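Local structure of alpha-actinin-like protein 1 (5BVR) at residues R14-W19 and T110-F115; P170-Y175 and F191-K196; A185-A190 and E207-V212. The protein binds actin filaments and takes part in actin-ring formation, cytokinesis and septation, the chain described here being its N-terminal actin-binding domain of two calponin-homology (CH) domains. All coordinates share one frame; numbering follows the deposited sequence.

Contact 1: R14-W19 and T110-F115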
loop_
_atom_site.group_PDB
_atom_site.type_symbol
_atom_site.label_atom_id
_atom_site.label_comp_id
_atom_site.label_asym_id
_atom_site.label_seq_id
_atom_site.Cartn_x
_atom_site.Cartn_y
_atom_site.Cartn_z
ATOM N N ARG A 14 -4.789 -7.268 5.888
ATOM C CA ARG A 14 -4.383 -6.334 6.906
ATOM C C ARG A 14 -3.635 -5.162 6.299
ATOM O O ARG A 14 -3.853 -4.022 6.689
ATOM C CB ARG A 14 -3.582 -7.032 7.992
ATOM C CG ARG A 14 -4.508 -7.891 8.869
ATOM C CD ARG A 14 -3.746 -8.625 9.959
ATOM N NE ARG A 14 -2.884 -9.667 9.430
ATOM C CZ ARG A 14 -1.560 -9.592 9.335
ATOM N NH1 ARG A 14 -0.895 -8.516 9.755
ATOM N NH2 ARG A 14 -0.903 -10.623 8.830
ATOM N N THR A 15 -2.781 -5.429 5.324
ATOM C CA THR A 15 -1.988 -4.366 4.725
ATOM C C THR A 15 -2.861 -3.401 3.943
ATOM O O THR A 15 -2.716 -2.166 4.051
ATOM C CB THR A 15 -0.907 -4.947 3.793
ATOM O OG1 THR A 15 -0.032 -5.798 4.546
ATOM C CG2 THR A 15 -0.079 -3.864 3.178
ATOM N N PHE A 16 -3.761 -3.953 3.146
ATOM C CA PHE A 16 -4.697 -3.133 2.382
ATOM C C PHE A 16 -5.607 -2.329 3.298
ATOM O O PHE A 16 -5.932 -1.194 2.972
ATOM C CB PHE A 16 -5.540 -3.986 1.421
ATOM C CG PHE A 16 -4.790 -4.491 0.192
ATOM C CD1 PHE A 16 -3.396 -4.365 0.049
ATOM C CD2 PHE A 16 -5.494 -5.135 -0.830
ATOM C CE1 PHE A 16 -2.745 -4.855 -1.082
ATOM C CE2 PHE A 16 -4.835 -5.630 -1.963
ATOM C CZ PHE A 16 -3.436 -5.479 -2.082
ATOM N N THR A 17 -6.031 -2.911 4.415
ATOM C CA THR A 17 -6.852 -2.183 5.386
ATOM C C THR A 17 -6.063 -1.014 5.950
ATOM O O THR A 17 -6.565 0.106 6.031
ATOM C CB THR A 17 -7.316 -3.098 6.513
ATOM O OG1 THR A 17 -8.125 -4.132 5.959
ATOM C CG2 THR A 17 -8.125 -2.343 7.572
ATOM N N LYS A 18 -4.810 -1.251 6.325
ATOM C CA LYS A 18 -3.993 -0.178 6.874
ATOM C C LYS A 18 -3.770 0.929 5.824
ATOM O O LYS A 18 -3.836 2.125 6.161
ATOM C CB LYS A 18 -2.662 -0.737 7.408
ATOM C CG LYS A 18 -2.821 -1.419 8.769
ATOM C CD LYS A 18 -1.567 -2.111 9.250
ATOM C CE LYS A 18 -1.641 -3.599 8.958
ATOM N NZ LYS A 18 -0.460 -4.375 9.421
ATOM N N TRP A 19 -3.548 0.548 4.564
ATOM C CA TRP A 19 -3.377 1.513 3.484
ATOM C C TRP A 19 -4.657 2.366 3.348
ATOM O O TRP A 19 -4.590 3.596 3.312
ATOM C CB TRP A 19 -3.037 0.792 2.175
ATOM C CG TRP A 19 -2.992 1.730 1.025
ATOM C CD1 TRP A 19 -1.929 2.505 0.619
ATOM C CD2 TRP A 19 -4.065 2.023 0.138
ATOM N NE1 TRP A 19 -2.288 3.232 -0.496
ATOM C CE2 TRP A 19 -3.602 2.972 -0.792
ATOM C CE3 TRP A 19 -5.379 1.572 0.032
ATOM C CZ2 TRP A 19 -4.406 3.457 -1.818
ATOM C CZ3 TRP A 19 -6.167 2.050 -0.980
ATOM C CH2 TRP A 19 -5.689 2.993 -1.886
ATOM N N THR A 110 -6.327 -2.768 -7.378
ATOM C CA THR A 110 -6.448 -1.958 -8.572
ATOM C C THR A 110 -6.267 -0.467 -8.234
ATOM O O THR A 110 -5.602 0.264 -8.972
ATOM C CB THR A 110 -7.810 -2.227 -9.245
ATOM O OG1 THR A 110 -7.796 -3.567 -9.753
ATOM C CG2 THR A 110 -8.041 -1.294 -10.422
ATOM N N LEU A 111 -6.833 -0.053 -7.101
ATOM C CA LEU A 111 -6.738 1.335 -6.647
ATOM C C LEU A 111 -5.326 1.671 -6.162
ATOM O O LEU A 111 -4.815 2.727 -6.463
ATOM C CB LEU A 111 -7.769 1.623 -5.554
ATOM C CG LEU A 111 -9.239 1.381 -5.949
ATOM C CD1 LEU A 111 -10.134 1.730 -4.783
ATOM C CD2 LEU A 111 -9.615 2.196 -7.161
ATOM N N ILE A 112 -4.686 0.744 -5.446
ATOM C CA ILE A 112 -3.306 0.966 -5.011
ATOM C C ILE A 112 -2.432 1.100 -6.245
ATOM O O ILE A 112 -1.585 1.995 -6.353
ATOM C CB ILE A 112 -2.844 -0.187 -4.079
ATOM C CG1 ILE A 112 -3.576 -0.089 -2.754
ATOM C CG2 ILE A 112 -1.330 -0.091 -3.818
ATOM C CD1 ILE A 112 -3.430 -1.338 -1.872
ATOM N N LEU A 113 -2.633 0.224 -7.206
ATOM C CA LEU A 113 -1.780 0.237 -8.390
ATOM C C LEU A 113 -1.935 1.550 -9.138
ATOM O O LEU A 113 -0.953 2.171 -9.534
ATOM C CB LEU A 113 -2.129 -0.942 -9.297
ATOM C CG LEU A 113 -1.264 -1.061 -10.555
ATOM C CD1 LEU A 113 0.227 -1.138 -10.207
ATOM C CD2 LEU A 113 -1.701 -2.289 -11.348
ATOM N N ARG A 114 -3.171 2.028 -9.260
ATOM C CA ARG A 114 -3.392 3.210 -10.057
ATOM C C ARG A 114 -2.968 4.468 -9.318
ATOM O O ARG A 114 -2.335 5.358 -9.894
ATOM C CB ARG A 114 -4.864 3.325 -10.439
ATOM C CG ARG A 114 -5.246 4.627 -11.105
ATOM C CD ARG A 114 -4.533 4.905 -12.411
ATOM N NE ARG A 114 -5.145 6.066 -13.045
ATOM C CZ ARG A 114 -4.890 7.326 -12.706
ATOM N NH1 ARG A 114 -4.005 7.606 -11.753
ATOM N NH2 ARG A 114 -5.516 8.314 -13.329
ATOM N N PHE A 115 -3.309 4.551 -8.039
ATOM C CA PHE A 115 -3.178 5.819 -7.329
ATOM C C PHE A 115 -1.923 5.943 -6.477
ATOM O O PHE A 115 -1.576 7.028 -6.015
ATOM C CB PHE A 115 -4.442 6.099 -6.511
ATOM C CG PHE A 115 -5.642 6.354 -7.361
ATOM C CD1 PHE A 115 -5.769 7.566 -8.030
ATOM C CD2 PHE A 115 -6.605 5.383 -7.534
ATOM C CE1 PHE A 115 -6.861 7.797 -8.850
ATOM C CE2 PHE A 115 -7.700 5.609 -8.344
ATOM C CZ PHE A 115 -7.832 6.834 -8.997
#

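Contact 2: P170-Y175 and F191-K196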
loop_
_atom_site.group_PDB
_atom_site.type_symbol
_atom_site.label_atom_id
_atom_site.label_comp_id
_atom_site.label_asym_id
_atom_site.label_seq_id
_atom_site.Cartn_x
_atom_site.Cartn_y
_atom_site.Cartn_z
ATOM N N PRO A 170 21.876 8.751 6.358
ATOM C CA PRO A 170 22.887 7.919 7.026
ATOM C C PRO A 170 23.025 8.230 8.507
ATOM O O PRO A 170 23.573 7.422 9.250
ATOM C CB PRO A 170 24.173 8.216 6.255
ATOM C CG PRO A 170 23.871 9.427 5.451
ATOM C CD PRO A 170 22.426 9.454 5.191
ATOM N N ASP A 171 22.524 9.388 8.923
ATOM C CA ASP A 171 22.480 9.753 10.325
ATOM C C ASP A 171 21.426 8.989 11.130
ATOM O O ASP A 171 21.533 8.927 12.359
ATOM C CB ASP A 171 22.217 11.256 10.462
ATOM C CG ASP A 171 20.927 11.682 9.809
ATOM O OD1 ASP A 171 20.800 11.523 8.570
ATOM O OD2 ASP A 171 20.054 12.201 10.535
ATOM N N LEU A 172 20.435 8.383 10.459
ATOM C CA LEU A 172 19.317 7.737 11.167
ATOM C C LEU A 172 19.522 6.251 11.456
ATOM O O LEU A 172 18.934 5.694 12.385
ATOM C CB LEU A 172 18.020 7.870 10.374
ATOM C CG LEU A 172 17.355 9.238 10.416
ATOM C CD1 LEU A 172 16.088 9.182 9.583
ATOM C CD2 LEU A 172 17.049 9.681 11.854
ATOM N N LEU A 173 20.347 5.606 10.652
ATOM C CA LEU A 173 20.466 4.159 10.716
ATOM C C LEU A 173 21.880 3.850 10.284
ATOM O O LEU A 173 22.212 4.039 9.117
ATOM C CB LEU A 173 19.425 3.504 9.789
ATOM C CG LEU A 173 19.113 2.014 9.999
ATOM C CD1 LEU A 173 17.798 1.623 9.331
ATOM C CD2 LEU A 173 20.200 1.147 9.464
ATOM N N ASP A 174 22.706 3.411 11.231
ATOM C CA ASP A 174 24.090 3.026 10.968
ATOM C C ASP A 174 24.173 1.604 10.412
ATOM O O ASP A 174 24.358 0.636 11.160
ATOM C CB ASP A 174 24.918 3.139 12.250
ATOM C CG ASP A 174 26.398 2.905 12.020
ATOM O OD1 ASP A 174 26.785 2.506 10.901
ATOM O OD2 ASP A 174 27.179 3.115 12.976
ATOM N N TYR A 175 24.083 1.499 9.094
ATOM C CA TYR A 175 23.981 0.215 8.407
ATOM C C TYR A 175 25.176 -0.713 8.682
ATOM O O TYR A 175 25.016 -1.918 8.878
ATOM C CB TYR A 175 23.862 0.472 6.906
ATOM C CG TYR A 175 23.650 -0.770 6.097
ATOM C CD1 TYR A 175 22.368 -1.256 5.867
ATOM C CD2 TYR A 175 24.723 -1.484 5.586
ATOM C CE1 TYR A 175 22.164 -2.400 5.139
ATOM C CE2 TYR A 175 24.538 -2.622 4.858
ATOM C CZ TYR A 175 23.258 -3.086 4.635
ATOM O OH TYR A 175 23.082 -4.234 3.915
ATOM N N PHE A 191 11.487 -0.566 10.114
ATOM C CA PHE A 191 10.088 -0.170 10.164
ATOM C C PHE A 191 9.888 0.944 11.189
ATOM O O PHE A 191 9.104 1.866 10.941
ATOM C CB PHE A 191 9.188 -1.356 10.506
ATOM C CG PHE A 191 9.080 -2.394 9.419
ATOM C CD1 PHE A 191 9.829 -2.329 8.242
ATOM C CD2 PHE A 191 8.189 -3.446 9.574
ATOM C CE1 PHE A 191 9.675 -3.324 7.253
ATOM C CE2 PHE A 191 8.054 -4.415 8.604
ATOM C CZ PHE A 191 8.790 -4.342 7.446
ATOM N N ASP A 192 10.584 0.854 12.321
ATOM C CA ASP A 192 10.454 1.848 13.395
ATOM C C ASP A 192 11.025 3.200 12.968
ATOM O O ASP A 192 10.399 4.246 13.157
ATOM C CB ASP A 192 11.201 1.380 14.644
ATOM C CG ASP A 192 10.505 0.259 15.377
ATOM O OD1 ASP A 192 9.331 -0.029 15.080
ATOM O OD2 ASP A 192 11.153 -0.337 16.279
ATOM N N ILE A 193 12.212 3.186 12.393
ATOM C CA ILE A 193 12.842 4.421 11.957
ATOM C C ILE A 193 12.042 5.076 10.830
ATOM O O ILE A 193 11.804 6.287 10.858
ATOM C CB ILE A 193 14.282 4.182 11.530
ATOM C CG1 ILE A 193 15.125 3.806 12.750
ATOM C CG2 ILE A 193 14.859 5.414 10.866
ATOM C CD1 ILE A 193 16.516 3.323 12.398
ATOM N N ALA A 194 11.624 4.290 9.842
ATOM C CA ALA A 194 10.771 4.789 8.758
ATOM C C ALA A 194 9.546 5.510 9.305
ATOM O O ALA A 194 9.190 6.606 8.861
ATOM C CB ALA A 194 10.345 3.638 7.865
ATOM N N GLN A 195 8.895 4.903 10.289
ATOM C CA GLN A 195 7.684 5.505 10.846
ATOM C C GLN A 195 8.007 6.729 11.693
ATOM O O GLN A 195 7.426 7.797 11.496
ATOM C CB GLN A 195 6.913 4.476 11.663
ATOM C CG GLN A 195 5.548 4.934 12.109
ATOM C CD GLN A 195 5.595 5.655 13.429
ATOM O OE1 GLN A 195 6.116 5.129 14.418
ATOM N NE2 GLN A 195 5.053 6.870 13.460
ATOM N N LYS A 196 8.948 6.593 12.617
ATOM C CA LYS A 196 9.181 7.655 13.610
ATOM C C LYS A 196 9.889 8.878 13.034
ATOM O O LYS A 196 9.627 10.006 13.463
ATOM C CB LYS A 196 9.965 7.091 14.791
ATOM C CG LYS A 196 10.258 8.095 15.886
ATOM C CD LYS A 196 11.007 7.444 17.043
ATOM C CE LYS A 196 11.304 8.446 18.148
ATOM N NZ LYS A 196 12.100 9.600 17.645
#

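Contact 3: A185-A190 and E207-V212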
loop_
_atom_site.group_PDB
_atom_site.type_symbol
_atom_site.label_atom_id
_atom_site.label_comp_id
_atom_site.label_asym_id
_atom_site.label_seq_id
_atom_site.Cartn_x
_atom_site.Cartn_y
_atom_site.Cartn_z
ATOM N N ALA A 185 15.491 -8.248 14.104
ATOM C CA ALA A 185 15.865 -6.981 14.729
ATOM C C ALA A 185 16.085 -5.876 13.697
ATOM O O ALA A 185 15.683 -4.716 13.891
ATOM C CB ALA A 185 17.110 -7.169 15.573
ATOM N N ASN A 186 16.685 -6.231 12.576
ATOM C CA ASN A 186 16.960 -5.257 11.524
ATOM C C ASN A 186 15.678 -4.810 10.838
ATOM O O ASN A 186 15.496 -3.637 10.560
ATOM C CB ASN A 186 17.951 -5.831 10.533
ATOM C CG ASN A 186 19.324 -6.027 11.157
ATOM O OD1 ASN A 186 19.620 -5.459 12.222
ATOM N ND2 ASN A 186 20.175 -6.785 10.484
ATOM N N MET A 187 14.772 -5.734 10.566
ATOM C CA MET A 187 13.452 -5.405 10.008
ATOM C C MET A 187 12.711 -4.442 10.932
ATOM O O MET A 187 12.125 -3.438 10.508
ATOM C CB MET A 187 12.604 -6.679 9.835
ATOM C CG MET A 187 11.335 -6.497 8.986
ATOM S SD MET A 187 11.696 -6.459 7.230
ATOM C CE MET A 187 12.088 -8.192 6.939
ATOM N N GLN A 188 12.683 -4.784 12.211
ATOM C CA GLN A 188 11.985 -3.971 13.199
ATOM C C GLN A 188 12.594 -2.567 13.249
ATOM O O GLN A 188 11.875 -1.561 13.277
ATOM C CB GLN A 188 12.085 -4.647 14.562
ATOM C CG GLN A 188 11.339 -3.926 15.669
ATOM C CD GLN A 188 9.844 -4.036 15.513
ATOM O OE1 GLN A 188 9.298 -5.137 15.470
ATOM N NE2 GLN A 188 9.169 -2.893 15.412
ATOM N N LEU A 189 13.917 -2.500 13.240
ATOM C CA LEU A 189 14.625 -1.217 13.251
ATOM C C LEU A 189 14.193 -0.343 12.067
ATOM O O LEU A 189 13.810 0.824 12.245
ATOM C CB LEU A 189 16.139 -1.460 13.214
ATOM C CG LEU A 189 17.008 -0.215 13.330
ATOM C CD1 LEU A 189 16.918 0.388 14.721
ATOM C CD2 LEU A 189 18.452 -0.561 12.971
ATOM N N ALA A 190 14.240 -0.914 10.868
ATOM C CA ALA A 190 13.861 -0.173 9.672
ATOM C C ALA A 190 12.420 0.311 9.768
ATOM O O ALA A 190 12.146 1.485 9.510
ATOM C CB ALA A 190 14.052 -1.022 8.430
ATOM N N GLU A 207 6.537 -9.637 11.289
ATOM C CA GLU A 207 6.305 -11.064 11.095
ATOM C C GLU A 207 5.657 -11.375 9.752
ATOM O O GLU A 207 5.647 -12.523 9.307
ATOM C CB GLU A 207 5.529 -11.658 12.279
ATOM C CG GLU A 207 4.159 -11.043 12.539
ATOM C CD GLU A 207 4.175 -9.831 13.483
ATOM O OE1 GLU A 207 5.223 -9.153 13.619
ATOM O OE2 GLU A 207 3.117 -9.556 14.099
ATOM N N ASP A 208 5.122 -10.351 9.079
ATOM C CA ASP A 208 4.475 -10.590 7.796
ATOM C C ASP A 208 5.501 -10.813 6.671
ATOM O O ASP A 208 5.156 -11.322 5.614
ATOM C CB ASP A 208 3.561 -9.424 7.397
ATOM C CG ASP A 208 2.380 -9.228 8.341
ATOM O OD1 ASP A 208 1.962 -10.211 8.977
ATOM O OD2 ASP A 208 1.869 -8.076 8.407
ATOM N N VAL A 209 6.748 -10.417 6.888
ATOM C CA VAL A 209 7.758 -10.469 5.823
ATOM C C VAL A 209 9.098 -11.068 6.283
ATOM O O VAL A 209 9.777 -11.711 5.476
ATOM C CB VAL A 209 7.960 -9.071 5.166
ATOM C CG1 VAL A 209 7.994 -8.011 6.198
ATOM C CG2 VAL A 209 9.213 -8.983 4.273
ATOM N N CYS A 210 9.450 -10.918 7.559
ATOM C CA CYS A 210 10.765 -11.387 8.033
ATOM C C CYS A 210 10.870 -12.913 7.945
ATOM O O CYS A 210 10.098 -13.657 8.551
ATOM C CB CYS A 210 11.005 -10.934 9.466
ATOM S SG CYS A 210 12.614 -11.423 10.090
ATOM N N ASP A 211 11.841 -13.355 7.151
ATOM C CA ASP A 211 12.103 -14.761 6.938
ATOM C C ASP A 211 10.859 -15.568 6.551
ATOM O O ASP A 211 10.694 -16.732 6.930
ATOM C CB ASP A 211 12.763 -15.347 8.179
ATOM C CG ASP A 211 14.146 -14.784 8.434
ATOM O OD1 ASP A 211 14.832 -14.390 7.461
ATOM O OD2 ASP A 211 14.531 -14.747 9.621
ATOM N N VAL A 212 10.012 -14.937 5.748
ATOM C CA VAL A 212 8.837 -15.592 5.177
ATOM C C VAL A 212 9.192 -16.193 3.823
ATOM O O VAL A 212 9.726 -15.519 2.939
ATOM C CB VAL A 212 7.689 -14.570 5.036
ATOM C CG1 VAL A 212 6.504 -15.148 4.249
ATOM C CG2 VAL A 212 7.266 -14.116 6.436
#

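Contact 1: R14-W19 and T110-F115
I112 sends its longer branch between F16 and W19, and two CH-pi contacts carry most of this buried helix-helix packing. I112 CG1 stands over the centre of one face of the six-membered ring of W19, 3.5 Å from the centroid and 5° off the normal. The next carbon, CD1, lies over one face of the F16 ring, nearer its rim, with CD1 of I112 3.6 Å from CD1 of F16. A single unbranched ethyl arm thus serves two aromatic faces, an arrangement that suits isoleucine, whose two successive carbons can each lie over a ring. Its first torsion puts CG1 anti to the carbonyl carbon (chi1 -70°), which turns the arm toward the helix of F16 and W19.

Purely apolar contact adds a little more. W19 CH2 comes within 4.4 Å of L111 CB, a looser touch. The indole can extend this far because its CG stands anti to the backbone N (chi1 174°), laying the bicycle out toward helix 101-117. At its other side, NE1 makes a weak hydrogen bond to T116 OG1.

The short helical segments approach to 11.8 Å between axes, a spacing that large side chains must fill. Without the indole, an alanine in place of W19 is likely to leave a gap over CG1 of I112 and T116 OG1 without its weak partner. T222, from helix 217-234 of the second CH domain, touches F16, W19 and I112 alike. No hydrogen bond joins the two segments, so their cohesion rests on dispersion and the CH-pi term, placed where the first CH domain meets the second and where the actin-binding region (88-112) ends.

Contact 2: P170-Y175 and F191-K196
I193 meets L172 and L173 in an apolar contact between a helix and a loop, at one side of the second CH domain. The loop follows helix 159-168 and leads toward helix 183-198, on which I193 lies, so the contact fastens the connection to the helix it is about to enter. L172 and I193 are the closest pair of backbone positions, with their CA atoms 7.3 Å apart.

The two branches of I193 divide the work. The short branch faces L172: I193 CG2 is 4.0 Å from L172 CB, and the two side chains run past each other in opposite directions. The long branch goes to L173 instead, where I193 CD1 lies 3.7 Å from L173 CD1, with L173 CB and CG only slightly farther off. Toward the backbone, I193 CD1 lies 3.4 Å from L172 O. L173 presents CB, CG and CD1 because its CG is anti to the backbone N (chi1 -163°), carrying the isobutyl group inward from an extended backbone.

Both leucines have further neighbours: L172 touches S197 and I198 on the same helix as I193, while the more deeply buried L173 also touches I165 of helix 159-168 and L189 of helix 183-198. Isoleucine suits its place because the beta-branch gives it two arms, one for each leucine. With no hydrogen bond or charge pair across the two segments, the loop is held to the helix here probably by close apolar fit and partial burial of the methyl groups.

Contact 3: A185-A190 and E207-V212
M187 reaches from helix 183-198 to V209 and C210, and its side chain can be followed outward in one of the two conformers deposited for it. The bond to CB already points toward the 207-212 segment, and CG stands anti to the backbone N (chi1 -167°), which carries the chain clear of its own helix. Bends at chi2 and chi3 then fold it. M187 SD arrives 4.1 Å from V209 CG1, a loose touch. The tip makes the main contacts, which hold for the conformer described: M187 CE lies 3.6 Å from the CA of C210, 3.9 Å from the CB of C210, and 4.0 Å from CG2 of V209. The methyl therefore rests against backbone as well as side chain, and methionine's flexible, unbranched thioether suits that role. V209 and C210 begin a type II beta turn, closed by a bond of 3.2 Å from V212 N to V209 O.

Around this contact, F161 of helix 159-168 and V206 of helix 206-209 also touch M187, while V209 leans on F191, one turn farther along the methionine's helix. M187 thus fills the junction of three helices in the second CH domain, beside the type II turn that starts at V209.

From the N terminus, helix 11-25 enters first, and contact 1 closes a loop of 90 residues by bringing it against helix 101-117, spanning nearly all of the first CH domain. The chain then passes to the second domain. There 170-175, 185-190, 191-196 and 207-212 follow in turn, so contacts 2 and 3 cross: each closes a short loop, and both draw on helix 183-198. They also touch each other directly. Contact 2 ties in the loop before that helix, contact 3 the turn after it. A salt bridge between R14 NH2 and D208 OD1, 2.9 Å long, joins contact 1 to contact 3 and is one of the links between the two domains.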